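Local atomic coordinates of putative beta-glucosidase (Bifidobacterium adolescentis, PDB entry 5WAB), a protein that catalyses, as a family 3 glycoside hydrolase, the hydrolysis of beta-glucosidic linkages, releasing sugar from non-reducing ends. Residues A303-A308 / L472-G477; D44-L49 / C121-S126; P67-P72 / A94-Q99; F340-R345 / V373-G378; E84-V89 / G133-G138. All blocks are in the same frame, centred on the assembly; numbering follows the deposited sequence.

Contact 1: residues A303-A308 / L472-G477; sequences AHDEVA and LGQAGG
Gln474 NE2 grips Asp305 OD1 at 2.8 Å, and the N-H points almost straight at the oxygen (168°). The motif behind it is a type I beta turn, Gly473 to Gly476, that delivers Ala475 to the N-cap position of helix 476-484; it joins the family 3 C-terminal domain to helix 301-313 and, through Cys70, to an N-terminal-domain loop. Asp305 OD1 lies in the plane of the glutamine amide, whereas the amide nitrogen reaches the carboxylate on its anti side and well out of its plane. Gln474 CG sits between backbone N and carbonyl carbon (chi1 74°), and from there the chain runs extended to the aspartate. The amide is held by further bonds: NE2 also bonds Thr357 OG1, and OE1 accepts from Cys70 N. With an alanine here, Asp305 OD1 and Cys70 N would probably each lose a partner, and a gap is likely to open between turn and helix. Next to this polar link the packing is apolar, Ala308 CB resting 4.1 Å from Ala475 CB. A water bridges the two segments: it accepts from Ala475 N at 2.9 Å, lies 2.6 Å from Leu472 O, and makes a weak, long contact of 3.4 Å with Ala308 O.

Contact 2: residues D44-L49 / C121-S126; sequences DGPHGL and CFEYWS
The imidazole of His47 and the ring of Phe122 approach each other obliquely, His47 CE1 lying 4.3 Å from Phe122 CE2, so this is a glancing touch and no stack. One face of the Phe122 ring is covered from its own segment, by Glu123 CB 4.0 Å above the ring centre. The second half of the contact is closer. Glu123 sets CG anti to its backbone N (chi1 -164°) and stays extended, which carries the carboxylate past the proline ring; Pro46 CG comes within 3.0 Å of Glu123 OE2 and 3.7 Å of Glu123 CG. The pyrrolidine therefore touches both the aliphatic stem and one oxygen. That oxygen is chiefly engaged by Lys153 in a salt bridge, while OE1 forms another with Arg120, so both ends of the carboxylate are fixed. A glycerol, probably from the crystallisation liquor, hydrogen-bonds Asp44 OD1 and lies about 5 Å from the Glu123 side chain; this is consistent with a sugar pocket here, as in other GH3 enzymes. Both loops leave the C-terminal ends of neighbouring parallel strands, 41-44 and 102-106, with Lys153 supplied by the next strand, 149-155, and helix 129-144 following the second loop.

Contact 3: residues P67-P72 / A94-Q99; sequences PATCFP and AEECIQ
Thr69 OG1 lies anti to its own carbonyl carbon and beside the backbone N (chi1 -61°), which turns the hydroxyl and the amide of one residue toward the same carboxylate, that of Glu96. The glutamate meets them by a similar choice: CG takes the place beside its backbone N (chi1 -54°), and the chain runs extended from the helix to the loop. The result is a two-pronged grip. Thr69 OG1 donates to Glu96 OE2 at 2.8 Å and Thr69 N to Glu96 OE1 at 3.2 Å, each oxygen receiving its donor on the syn side. The two side chains cross at about a right angle, and Ala68 CB sits 3.3 Å from Glu96 OE1. The remaining branch of the threonine, CG2, rests 3.6 Å above one face of the Phe71 ring, offset toward its rim. Were Glu96 an alanine, the buried Thr69 N and OG1 would probably lose their acceptors, and His304 ND1 its partner on this helix. His304 bonds Glu96 through ND1 and Glu95 through NE2, a setting that would tend to favour a positive imidazole. The loop is thereby pinned to the C-terminal part of helix 83-99, with helix 301-313 packed over Thr69 and Phe71, and strand 102-106 reached by Cys97 on the same helix.

Contact 4: residues F340-R345 / V373-G378; sequences FARTPR and VAFAPG
Arg342 lays the face of its guanidinium against a corner of the Phe375 ring: Phe375 CE2 stands 3.6 Å above the guanidinium plane, over its centre. Arg342 starts extended, with CG anti to the backbone N (chi1 -179°), and then bends at chi3 (47°), which brings the guanidinium face up to CE2 and leaves NH2 at the edge of the ring, in its plane. Phe375 also holds CG anti to its backbone N, sending its ring from the edge strand 373-376 toward the loop that follows strand 334-337. The two planes are 69° apart, so the groups meet steeply, not flat. Farther back along the arginine, CB lies 3.8 Å from Phe375 CZ; at another corner of the ring Ala341 CB packs on CE1 at 4.2 Å. Pro377 adds to this cluster from its own segment, its N lying over one face of the aromatic ring near the rim, while its CG approaches Arg342 NH2 at 3.4 Å. Leu363 of helix 362-368 and Val336 of the adjacent strand pack against Ala341 and Phe375. The arginine's charge is answered separately, by a salt bridge from NH2 to Glu339, whose other oxygen bonds Thr343 OG1. Chemically, then, the ring and proline supply apolar contact to a cation whose electrostatic partner is Glu339, so one exposed side chain joins the edge of the domain's six-stranded sheet to the loop beside it.

Contact 5: residues E84-V89 / G133-G138; sequences ELIHQV and GHEAVG
His87 and Gly138 come together where helices 83-99 and 129-144 pack, and their backbones nearly touch, with the two CA atoms 3.8 Å apart. The helix segments run in roughly the same direction, their axes 7.6 Å apart at closest and inclined by 32°, as expected of successive outer helices in the TIM-barrel-like domain of family 3. The polar component is a CA-H...O contact: His87 CA points its hydrogen at Gly138 O over a CA-to-O distance of 3.1 Å, almost in line at 172°. Such closeness depends on the glycine, since a beta carbon there would fall 2.7 Å from His87 N and would also collide with Ile86 CG2. Van der Waals packing is built from Ile86: CG2, anti to the backbone N, lies 3.4 Å from the carbonyl oxygen Glu135 O, while CD1 meets the aliphatic stem of the same glutamate, 3.8 Å from Glu135 CB. Trp125 and Ile139 close over the isoleucine from beyond the two segments. The carboxylate of Glu135 turns elsewhere, OE2 making a weak hydrogen bond to Trp81 N. No classical hydrogen bond or salt bridge links residues 84-89 with 133-138; Glu135 O already accepts Gly138 N within its own helix. Between these segments the join thus rests on close packing of one isoleucine and a bare glycine backbone, with a CA-H...O contact beside it.

How the contacts relate
From the N terminus, the loop after strand 41-44 opens contact 2, which closes only at residues 121-126. Within that span lies the whole of contact 3, pinning 67-72 to the end of helix 83-99. Contact 5 begins earlier on this helix and crosses both, ending in helix 129-144; Trp125 packs on Ile86 and Ala136, joining it to contact 2. These three belong to the barrel-like N-terminal part. Contact 1 follows in series, its long loop enclosing contact 4 at the edge of the C-terminal domain's sheet. Contact 1 ties helix 301-313 (His304 with Glu96) and the C-terminal domain (Gln474 with Cys70) to contact 3, whereas contacts 4 and 5 stay about 17 Å apart at their nearest atoms.

Contact 1: residues A303-A308 / L472-G477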
# COMPACT_ATOMS: atom_id res chain seq x y z
N ALA A 303 -7.96 11.98 -20.81
CA ALA A 303 -7.70 10.54 -20.75
C ALA A 303 -7.15 10.14 -19.39
O ALA A 303 -7.55 9.10 -18.84
CB ALA A 303 -6.73 10.13 -21.86
N HIS A 304 -6.24 10.94 -18.83
CA HIS A 304 -5.69 10.63 -17.52
C HIS A 304 -6.74 10.81 -16.43
O HIS A 304 -6.77 10.04 -15.46
CB HIS A 304 -4.47 11.50 -17.23
CG HIS A 304 -3.26 11.16 -18.05
ND1 HIS A 304 -2.02 11.70 -17.79
CD2 HIS A 304 -3.11 10.34 -19.11
CE1 HIS A 304 -1.15 11.22 -18.67
NE2 HIS A 304 -1.79 10.40 -19.48
N ASP A 305 -7.62 11.79 -16.59
CA ASP A 305 -8.69 12.00 -15.61
C ASP A 305 -9.67 10.83 -15.62
O ASP A 305 -10.28 10.54 -14.58
CB ASP A 305 -9.42 13.31 -15.90
CG ASP A 305 -10.52 13.59 -14.91
OD1 ASP A 305 -10.23 13.63 -13.69
OD2 ASP A 305 -11.67 13.77 -15.33
N GLU A 306 -9.82 10.16 -16.76
CA GLU A 306 -10.68 8.98 -16.82
C GLU A 306 -10.04 7.79 -16.14
O GLU A 306 -10.74 6.97 -15.53
CB GLU A 306 -11.02 8.65 -18.27
CG GLU A 306 -11.95 9.65 -18.92
CD GLU A 306 -12.10 9.40 -20.41
OE1 GLU A 306 -11.44 8.48 -20.92
OE2 GLU A 306 -12.90 10.12 -21.05
N VAL A 307 -8.72 7.65 -16.24
CA VAL A 307 -8.03 6.63 -15.47
C VAL A 307 -8.24 6.88 -13.98
O VAL A 307 -8.52 5.95 -13.21
CB VAL A 307 -6.54 6.58 -15.86
CG1 VAL A 307 -5.77 5.60 -14.96
CG2 VAL A 307 -6.40 6.18 -17.32
N ALA A 308 -8.15 8.14 -13.56
CA ALA A 308 -8.44 8.50 -12.18
C ALA A 308 -9.89 8.25 -11.82
O ALA A 308 -10.20 7.90 -10.68
CB ALA A 308 -8.08 9.97 -11.93
N LEU A 472 -10.10 9.43 -2.67
CA LEU A 472 -10.43 9.03 -4.03
C LEU A 472 -9.66 9.78 -5.10
O LEU A 472 -9.74 9.40 -6.27
CB LEU A 472 -11.93 9.21 -4.27
CG LEU A 472 -12.86 8.34 -3.43
CD1 LEU A 472 -14.30 8.77 -3.60
CD2 LEU A 472 -12.70 6.88 -3.80
N GLY A 473 -8.92 10.83 -4.75
CA GLY A 473 -8.24 11.63 -5.75
C GLY A 473 -9.17 12.64 -6.40
O GLY A 473 -10.28 12.90 -5.93
N GLN A 474 -8.69 13.21 -7.50
CA GLN A 474 -9.39 14.34 -8.11
C GLN A 474 -10.71 13.95 -8.75
O GLN A 474 -11.54 14.83 -9.01
CB GLN A 474 -8.50 15.03 -9.15
CG GLN A 474 -8.34 14.25 -10.45
CD GLN A 474 -7.51 15.00 -11.46
OE1 GLN A 474 -6.54 15.66 -11.11
NE2 GLN A 474 -7.90 14.91 -12.73
N ALA A 475 -10.94 12.67 -9.03
CA ALA A 475 -12.14 12.21 -9.72
C ALA A 475 -13.14 11.54 -8.78
O ALA A 475 -13.99 10.77 -9.24
CB ALA A 475 -11.77 11.27 -10.86
N GLY A 476 -13.07 11.83 -7.48
CA GLY A 476 -13.97 11.19 -6.53
C GLY A 476 -15.43 11.55 -6.75
O GLY A 476 -16.32 10.72 -6.58
N GLY A 477 -15.69 12.80 -7.13
CA GLY A 477 -17.05 13.26 -7.36
C GLY A 477 -17.84 12.38 -8.31
O GLY A 477 -18.83 11.76 -7.93
O HOH W 1 -9.14 10.37 -8.66

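Contact 2: residues D44-L49 / C121-S126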
# COMPACT_ATOMS: atom_id res chain seq x y z
N ASP A 44 8.35 14.07 -6.03
CA ASP A 44 7.39 13.19 -5.38
C ASP A 44 6.25 12.78 -6.29
O ASP A 44 5.98 13.38 -7.33
CB ASP A 44 6.81 13.85 -4.13
CG ASP A 44 7.63 13.61 -2.91
OD1 ASP A 44 8.09 12.46 -2.75
OD2 ASP A 44 7.85 14.56 -2.13
N GLY A 45 5.55 11.73 -5.86
CA GLY A 45 4.31 11.34 -6.47
C GLY A 45 3.96 9.88 -6.38
O GLY A 45 3.95 9.17 -7.39
N PRO A 46 3.66 9.38 -5.18
CA PRO A 46 3.16 8.00 -5.08
C PRO A 46 1.79 7.84 -5.71
O PRO A 46 1.43 6.74 -6.14
CB PRO A 46 3.12 7.74 -3.57
CG PRO A 46 3.96 8.83 -2.96
CD PRO A 46 3.80 10.01 -3.85
N HIS A 47 1.00 8.91 -5.78
CA HIS A 47 -0.28 8.88 -6.46
C HIS A 47 -0.43 10.06 -7.42
O HIS A 47 -1.53 10.58 -7.61
CB HIS A 47 -1.43 8.85 -5.45
CG HIS A 47 -1.40 9.96 -4.45
ND1 HIS A 47 -0.91 9.79 -3.17
CD2 HIS A 47 -1.80 11.25 -4.53
CE1 HIS A 47 -1.02 10.93 -2.51
NE2 HIS A 47 -1.55 11.83 -3.32
N GLY A 48 0.66 10.48 -8.04
CA GLY A 48 0.61 11.51 -9.06
C GLY A 48 1.77 12.49 -9.01
O GLY A 48 2.33 12.78 -7.95
N LEU A 49 2.13 13.03 -10.17
CA LEU A 49 3.24 13.98 -10.26
C LEU A 49 2.98 15.19 -9.38
O LEU A 49 1.95 15.86 -9.50
CB LEU A 49 3.42 14.42 -11.71
CG LEU A 49 4.48 15.48 -11.96
CD1 LEU A 49 5.85 14.97 -11.56
CD2 LEU A 49 4.47 15.90 -13.41
N CYS A 121 -0.17 6.03 6.63
CA CYS A 121 -0.97 4.92 6.11
C CYS A 121 -1.72 5.28 4.83
O CYS A 121 -1.98 4.40 4.00
CB CYS A 121 -1.96 4.43 7.18
SG CYS A 121 -1.25 3.33 8.45
N PHE A 122 -2.06 6.56 4.64
CA PHE A 122 -2.81 6.96 3.46
C PHE A 122 -2.01 6.75 2.18
O PHE A 122 -2.60 6.57 1.10
CB PHE A 122 -3.24 8.43 3.57
CG PHE A 122 -2.15 9.41 3.26
CD1 PHE A 122 -1.19 9.71 4.20
CD2 PHE A 122 -2.10 10.04 2.03
CE1 PHE A 122 -0.18 10.61 3.92
CE2 PHE A 122 -1.10 10.94 1.74
CZ PHE A 122 -0.14 11.22 2.69
N GLU A 123 -0.67 6.74 2.29
CA GLU A 123 0.26 6.63 1.17
C GLU A 123 0.77 5.21 0.97
O GLU A 123 1.51 4.96 0.01
CB GLU A 123 1.43 7.59 1.44
CG GLU A 123 2.35 7.96 0.29
CD GLU A 123 3.31 9.07 0.71
OE1 GLU A 123 3.05 9.69 1.76
OE2 GLU A 123 4.32 9.31 0.02
N TYR A 124 0.39 4.27 1.84
CA TYR A 124 0.79 2.87 1.75
C TYR A 124 -0.40 2.00 1.35
O TYR A 124 -1.53 2.47 1.22
CB TYR A 124 1.41 2.39 3.07
CG TYR A 124 2.58 3.23 3.54
CD1 TYR A 124 3.39 3.90 2.64
CD2 TYR A 124 2.87 3.35 4.90
CE1 TYR A 124 4.44 4.66 3.06
CE2 TYR A 124 3.93 4.11 5.33
CZ TYR A 124 4.71 4.76 4.41
OH TYR A 124 5.77 5.52 4.83
N TRP A 125 -0.14 0.70 1.18
CA TRP A 125 -1.10 -0.18 0.51
C TRP A 125 -1.85 -1.12 1.45
O TRP A 125 -3.08 -1.18 1.39
CB TRP A 125 -0.38 -0.97 -0.59
CG TRP A 125 0.06 -0.07 -1.71
CD1 TRP A 125 1.18 0.71 -1.74
CD2 TRP A 125 -0.60 0.14 -2.97
NE1 TRP A 125 1.25 1.39 -2.93
CE2 TRP A 125 0.17 1.06 -3.70
CE3 TRP A 125 -1.77 -0.36 -3.54
CZ2 TRP A 125 -0.19 1.49 -4.97
CZ3 TRP A 125 -2.13 0.07 -4.81
CH2 TRP A 125 -1.34 0.99 -5.51
N SER A 126 -1.17 -1.87 2.32
CA SER A 126 -1.89 -2.87 3.09
C SER A 126 -1.15 -3.18 4.39
O SER A 126 -0.01 -2.76 4.60
CB SER A 126 -2.09 -4.16 2.28
OG SER A 126 -2.68 -5.19 3.07

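Contact 3: residues P67-P72 / A94-Q99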
# COMPACT_ATOMS: atom_id res chain seq x y z
N PRO A 67 0.05 21.67 -12.45
CA PRO A 67 -1.19 20.90 -12.58
C PRO A 67 -0.94 19.49 -13.09
O PRO A 67 -0.35 19.29 -14.15
CB PRO A 67 -2.02 21.72 -13.57
CG PRO A 67 -1.48 23.11 -13.44
CD PRO A 67 -0.01 22.95 -13.18
N ALA A 68 -1.40 18.51 -12.31
CA ALA A 68 -1.24 17.11 -12.66
C ALA A 68 -2.46 16.35 -12.16
O ALA A 68 -3.23 16.84 -11.34
CB ALA A 68 0.05 16.52 -12.09
N THR A 69 -2.62 15.13 -12.67
CA THR A 69 -3.73 14.28 -12.24
C THR A 69 -3.46 13.74 -10.84
O THR A 69 -2.45 13.06 -10.61
CB THR A 69 -3.93 13.13 -13.23
OG1 THR A 69 -4.23 13.67 -14.52
CG2 THR A 69 -5.07 12.22 -12.76
N CYS A 70 -4.36 14.04 -9.91
CA CYS A 70 -4.25 13.53 -8.55
C CYS A 70 -4.99 12.20 -8.50
O CYS A 70 -6.22 12.16 -8.41
CB CYS A 70 -4.81 14.53 -7.55
SG CYS A 70 -4.69 14.02 -5.81
N PHE A 71 -4.25 11.10 -8.57
CA PHE A 71 -4.86 9.79 -8.48
C PHE A 71 -5.22 9.48 -7.03
O PHE A 71 -4.70 10.11 -6.10
CB PHE A 71 -3.91 8.74 -9.04
CG PHE A 71 -3.62 8.91 -10.49
CD1 PHE A 71 -4.47 8.37 -11.45
CD2 PHE A 71 -2.50 9.60 -10.92
CE1 PHE A 71 -4.22 8.54 -12.79
CE2 PHE A 71 -2.24 9.77 -12.26
CZ PHE A 71 -3.10 9.23 -13.20
N PRO A 72 -6.11 8.51 -6.79
CA PRO A 72 -6.45 8.16 -5.42
C PRO A 72 -5.21 7.68 -4.68
O PRO A 72 -4.42 6.89 -5.22
CB PRO A 72 -7.48 7.03 -5.58
CG PRO A 72 -7.30 6.53 -6.97
CD PRO A 72 -6.90 7.74 -7.76
N ALA A 94 3.74 8.23 -15.63
CA ALA A 94 4.98 8.39 -16.37
C ALA A 94 4.82 9.38 -17.52
O ALA A 94 5.72 10.19 -17.78
CB ALA A 94 5.44 7.03 -16.90
N GLU A 95 3.69 9.33 -18.22
CA GLU A 95 3.47 10.25 -19.34
C GLU A 95 3.43 11.69 -18.86
O GLU A 95 3.90 12.60 -19.55
CB GLU A 95 2.19 9.88 -20.07
CG GLU A 95 2.27 8.54 -20.78
CD GLU A 95 0.96 8.15 -21.43
OE1 GLU A 95 -0.09 8.66 -20.98
OE2 GLU A 95 0.99 7.33 -22.37
N GLU A 96 2.88 11.93 -17.66
CA GLU A 96 2.93 13.28 -17.12
C GLU A 96 4.35 13.67 -16.76
O GLU A 96 4.75 14.82 -16.96
CB GLU A 96 2.00 13.39 -15.91
CG GLU A 96 0.58 12.95 -16.21
CD GLU A 96 -0.43 13.39 -15.16
OE1 GLU A 96 -0.04 14.01 -14.16
OE2 GLU A 96 -1.63 13.11 -15.36
N CYS A 97 5.15 12.71 -16.28
CA CYS A 97 6.56 12.98 -16.02
C CYS A 97 7.29 13.32 -17.31
O CYS A 97 8.17 14.18 -17.32
CB CYS A 97 7.23 11.78 -15.35
SG CYS A 97 6.72 11.44 -13.66
N ILE A 98 6.93 12.65 -18.41
CA ILE A 98 7.61 12.89 -19.68
C ILE A 98 7.32 14.30 -20.19
O ILE A 98 8.21 14.96 -20.75
CB ILE A 98 7.21 11.81 -20.71
CG1 ILE A 98 7.76 10.45 -20.27
CG2 ILE A 98 7.73 12.15 -22.10
CD1 ILE A 98 7.24 9.29 -21.09
N GLN A 99 6.10 14.79 -19.98
CA GLN A 99 5.79 16.17 -20.32
C GLN A 99 6.61 17.15 -19.48
O GLN A 99 7.11 18.16 -19.99
CB GLN A 99 4.30 16.45 -20.15
CG GLN A 99 3.91 17.93 -20.19
CD GLN A 99 2.42 18.15 -20.01
OE1 GLN A 99 1.60 17.61 -20.74
NE2 GLN A 99 2.06 18.96 -19.01

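Contact 4: residues F340-R345 / V373-G378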
# COMPACT_ATOMS: atom_id res chain seq x y z
N PHE A 340 -18.04 17.57 3.62
CA PHE A 340 -17.19 16.84 2.68
C PHE A 340 -17.80 16.80 1.29
O PHE A 340 -17.07 16.67 0.29
CB PHE A 340 -16.95 15.42 3.18
CG PHE A 340 -16.15 15.34 4.45
CD1 PHE A 340 -14.78 15.56 4.43
CD2 PHE A 340 -16.75 15.01 5.65
CE1 PHE A 340 -14.03 15.48 5.60
CE2 PHE A 340 -16.01 14.93 6.81
CZ PHE A 340 -14.65 15.16 6.79
N ALA A 341 -19.13 16.91 1.18
CA ALA A 341 -19.77 16.87 -0.13
C ALA A 341 -19.52 18.14 -0.92
O ALA A 341 -19.51 18.11 -2.16
CB ALA A 341 -21.27 16.64 0.03
N ARG A 342 -19.32 19.27 -0.24
CA ARG A 342 -18.99 20.52 -0.92
C ARG A 342 -17.50 20.82 -0.92
O ARG A 342 -16.97 21.30 -1.93
CB ARG A 342 -19.77 21.68 -0.30
CG ARG A 342 -19.51 23.02 -0.96
CD ARG A 342 -20.37 24.10 -0.35
NE ARG A 342 -20.36 24.08 1.10
CZ ARG A 342 -21.02 24.96 1.85
NH1 ARG A 342 -21.74 25.91 1.27
NH2 ARG A 342 -20.96 24.89 3.18
N THR A 343 -16.80 20.55 0.18
CA THR A 343 -15.35 20.73 0.26
C THR A 343 -14.73 19.35 0.42
O THR A 343 -14.54 18.86 1.54
CB THR A 343 -14.96 21.63 1.44
OG1 THR A 343 -15.75 22.83 1.40
CG2 THR A 343 -13.48 21.99 1.36
N PRO A 344 -14.40 18.67 -0.68
CA PRO A 344 -13.99 17.27 -0.58
C PRO A 344 -12.60 17.11 0.02
O PRO A 344 -11.72 17.95 -0.17
CB PRO A 344 -14.02 16.78 -2.03
CG PRO A 344 -13.78 18.02 -2.82
CD PRO A 344 -14.46 19.13 -2.07
N ARG A 345 -12.42 16.02 0.75
CA ARG A 345 -11.11 15.56 1.19
C ARG A 345 -10.75 14.35 0.34
O ARG A 345 -11.36 13.29 0.47
CB ARG A 345 -11.09 15.23 2.68
CG ARG A 345 -9.76 14.63 3.09
CD ARG A 345 -9.37 14.95 4.52
NE ARG A 345 -8.00 14.55 4.78
CZ ARG A 345 -7.62 13.31 5.04
NH1 ARG A 345 -8.51 12.33 5.08
NH2 ARG A 345 -6.34 13.03 5.26
N VAL A 373 -31.03 17.99 -5.32
CA VAL A 373 -30.85 17.59 -3.93
C VAL A 373 -31.03 18.81 -3.05
O VAL A 373 -31.08 19.95 -3.53
CB VAL A 373 -29.47 16.94 -3.68
CG1 VAL A 373 -29.16 15.88 -4.73
CG2 VAL A 373 -28.37 17.99 -3.65
N ALA A 374 -31.13 18.57 -1.75
CA ALA A 374 -31.09 19.61 -0.73
C ALA A 374 -29.82 19.40 0.08
O ALA A 374 -29.61 18.32 0.64
CB ALA A 374 -32.33 19.56 0.16
N PHE A 375 -28.99 20.43 0.14
CA PHE A 375 -27.71 20.34 0.83
C PHE A 375 -27.74 21.11 2.14
O PHE A 375 -28.32 22.19 2.23
CB PHE A 375 -26.58 20.87 -0.05
CG PHE A 375 -25.26 20.97 0.66
CD1 PHE A 375 -24.56 19.84 1.03
CD2 PHE A 375 -24.70 22.21 0.91
CE1 PHE A 375 -23.35 19.93 1.67
CE2 PHE A 375 -23.48 22.32 1.54
CZ PHE A 375 -22.80 21.18 1.93
N ALA A 376 -27.11 20.52 3.16
CA ALA A 376 -26.90 21.18 4.43
C ALA A 376 -25.50 20.79 4.89
O ALA A 376 -25.17 19.59 4.92
CB ALA A 376 -27.95 20.78 5.47
N PRO A 377 -24.65 21.77 5.22
CA PRO A 377 -23.30 21.41 5.68
C PRO A 377 -23.31 20.53 6.92
O PRO A 377 -22.51 19.59 7.02
CB PRO A 377 -22.64 22.77 5.95
CG PRO A 377 -23.46 23.76 5.17
CD PRO A 377 -24.86 23.22 5.18
N GLY A 378 -24.20 20.81 7.86
CA GLY A 378 -24.30 20.03 9.09
C GLY A 378 -23.22 20.30 10.10
O GLY A 378 -23.51 20.51 11.28

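Contact 5: residues E84-V89 / G133-G138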
# COMPACT_ATOMS: atom_id res chain seq x y z
N GLU A 84 -3.75 -4.79 -12.81
CA GLU A 84 -3.79 -4.23 -14.16
C GLU A 84 -4.23 -2.77 -14.13
O GLU A 84 -3.63 -1.93 -14.81
CB GLU A 84 -4.74 -5.06 -15.04
CG GLU A 84 -4.27 -6.49 -15.33
CD GLU A 84 -4.58 -7.46 -14.19
OE1 GLU A 84 -5.34 -7.07 -13.27
OE2 GLU A 84 -4.07 -8.60 -14.20
N LEU A 85 -5.22 -2.44 -13.31
CA LEU A 85 -5.64 -1.05 -13.19
C LEU A 85 -4.55 -0.19 -12.55
O LEU A 85 -4.33 0.95 -12.98
CB LEU A 85 -6.93 -0.96 -12.38
CG LEU A 85 -7.42 0.43 -11.96
CD1 LEU A 85 -7.77 1.25 -13.17
CD2 LEU A 85 -8.62 0.30 -11.03
N ILE A 86 -3.86 -0.73 -11.55
CA ILE A 86 -2.74 -0.00 -10.94
C ILE A 86 -1.61 0.19 -11.94
O ILE A 86 -0.99 1.26 -12.01
CB ILE A 86 -2.27 -0.75 -9.68
CG1 ILE A 86 -3.43 -0.88 -8.68
CG2 ILE A 86 -1.04 -0.07 -9.07
CD1 ILE A 86 -3.15 -1.81 -7.53
N HIS A 87 -1.35 -0.84 -12.76
CA HIS A 87 -0.36 -0.71 -13.82
C HIS A 87 -0.74 0.40 -14.78
O HIS A 87 0.14 1.07 -15.35
CB HIS A 87 -0.23 -2.04 -14.57
CG HIS A 87 0.81 -2.03 -15.65
ND1 HIS A 87 0.61 -1.43 -16.87
CD2 HIS A 87 2.06 -2.54 -15.68
CE1 HIS A 87 1.69 -1.58 -17.62
NE2 HIS A 87 2.59 -2.25 -16.92
N GLN A 88 -2.04 0.62 -14.97
CA GLN A 88 -2.53 1.64 -15.88
C GLN A 88 -2.37 3.04 -15.29
O GLN A 88 -2.07 3.99 -16.02
CB GLN A 88 -3.98 1.34 -16.21
CG GLN A 88 -4.57 2.15 -17.32
CD GLN A 88 -5.91 1.60 -17.76
OE1 GLN A 88 -6.33 0.53 -17.32
NE2 GLN A 88 -6.58 2.33 -18.65
N VAL A 89 -2.59 3.18 -13.97
CA VAL A 89 -2.30 4.44 -13.28
C VAL A 89 -0.83 4.81 -13.42
O VAL A 89 -0.48 5.99 -13.58
CB VAL A 89 -2.71 4.33 -11.79
CG1 VAL A 89 -2.34 5.60 -11.05
CG2 VAL A 89 -4.20 4.07 -11.66
N GLY A 133 2.75 -6.07 -2.14
CA GLY A 133 3.71 -6.30 -3.21
C GLY A 133 3.03 -6.54 -4.55
O GLY A 133 3.45 -5.99 -5.57
N HIS A 134 1.98 -7.35 -4.56
CA HIS A 134 1.30 -7.67 -5.81
C HIS A 134 0.37 -6.56 -6.29
O HIS A 134 -0.10 -6.62 -7.43
CB HIS A 134 0.53 -8.98 -5.67
CG HIS A 134 1.41 -10.19 -5.58
ND1 HIS A 134 2.31 -10.39 -4.56
CD2 HIS A 134 1.56 -11.24 -6.42
CE1 HIS A 134 2.96 -11.52 -4.76
NE2 HIS A 134 2.52 -12.06 -5.88
N GLU A 135 0.11 -5.55 -5.47
CA GLU A 135 -0.61 -4.36 -5.92
C GLU A 135 0.35 -3.27 -6.38
O GLU A 135 0.27 -2.81 -7.53
CB GLU A 135 -1.51 -3.84 -4.81
CG GLU A 135 -2.78 -4.63 -4.63
CD GLU A 135 -3.72 -3.99 -3.64
OE1 GLU A 135 -3.24 -3.52 -2.59
OE2 GLU A 135 -4.93 -3.93 -3.93
N ALA A 136 1.25 -2.85 -5.50
CA ALA A 136 2.09 -1.69 -5.80
C ALA A 136 3.06 -1.95 -6.95
O ALA A 136 3.60 -0.98 -7.50
CB ALA A 136 2.86 -1.27 -4.55
N VAL A 137 3.29 -3.21 -7.32
CA VAL A 137 4.16 -3.51 -8.45
C VAL A 137 3.61 -2.89 -9.73
O VAL A 137 4.37 -2.59 -10.66
CB VAL A 137 4.35 -5.03 -8.60
CG1 VAL A 137 3.02 -5.70 -8.95
CG2 VAL A 137 5.42 -5.37 -9.65
N GLY A 138 2.29 -2.68 -9.80
CA GLY A 138 1.71 -2.04 -10.96
C GLY A 138 2.23 -0.63 -11.18
O GLY A 138 2.36 -0.19 -12.33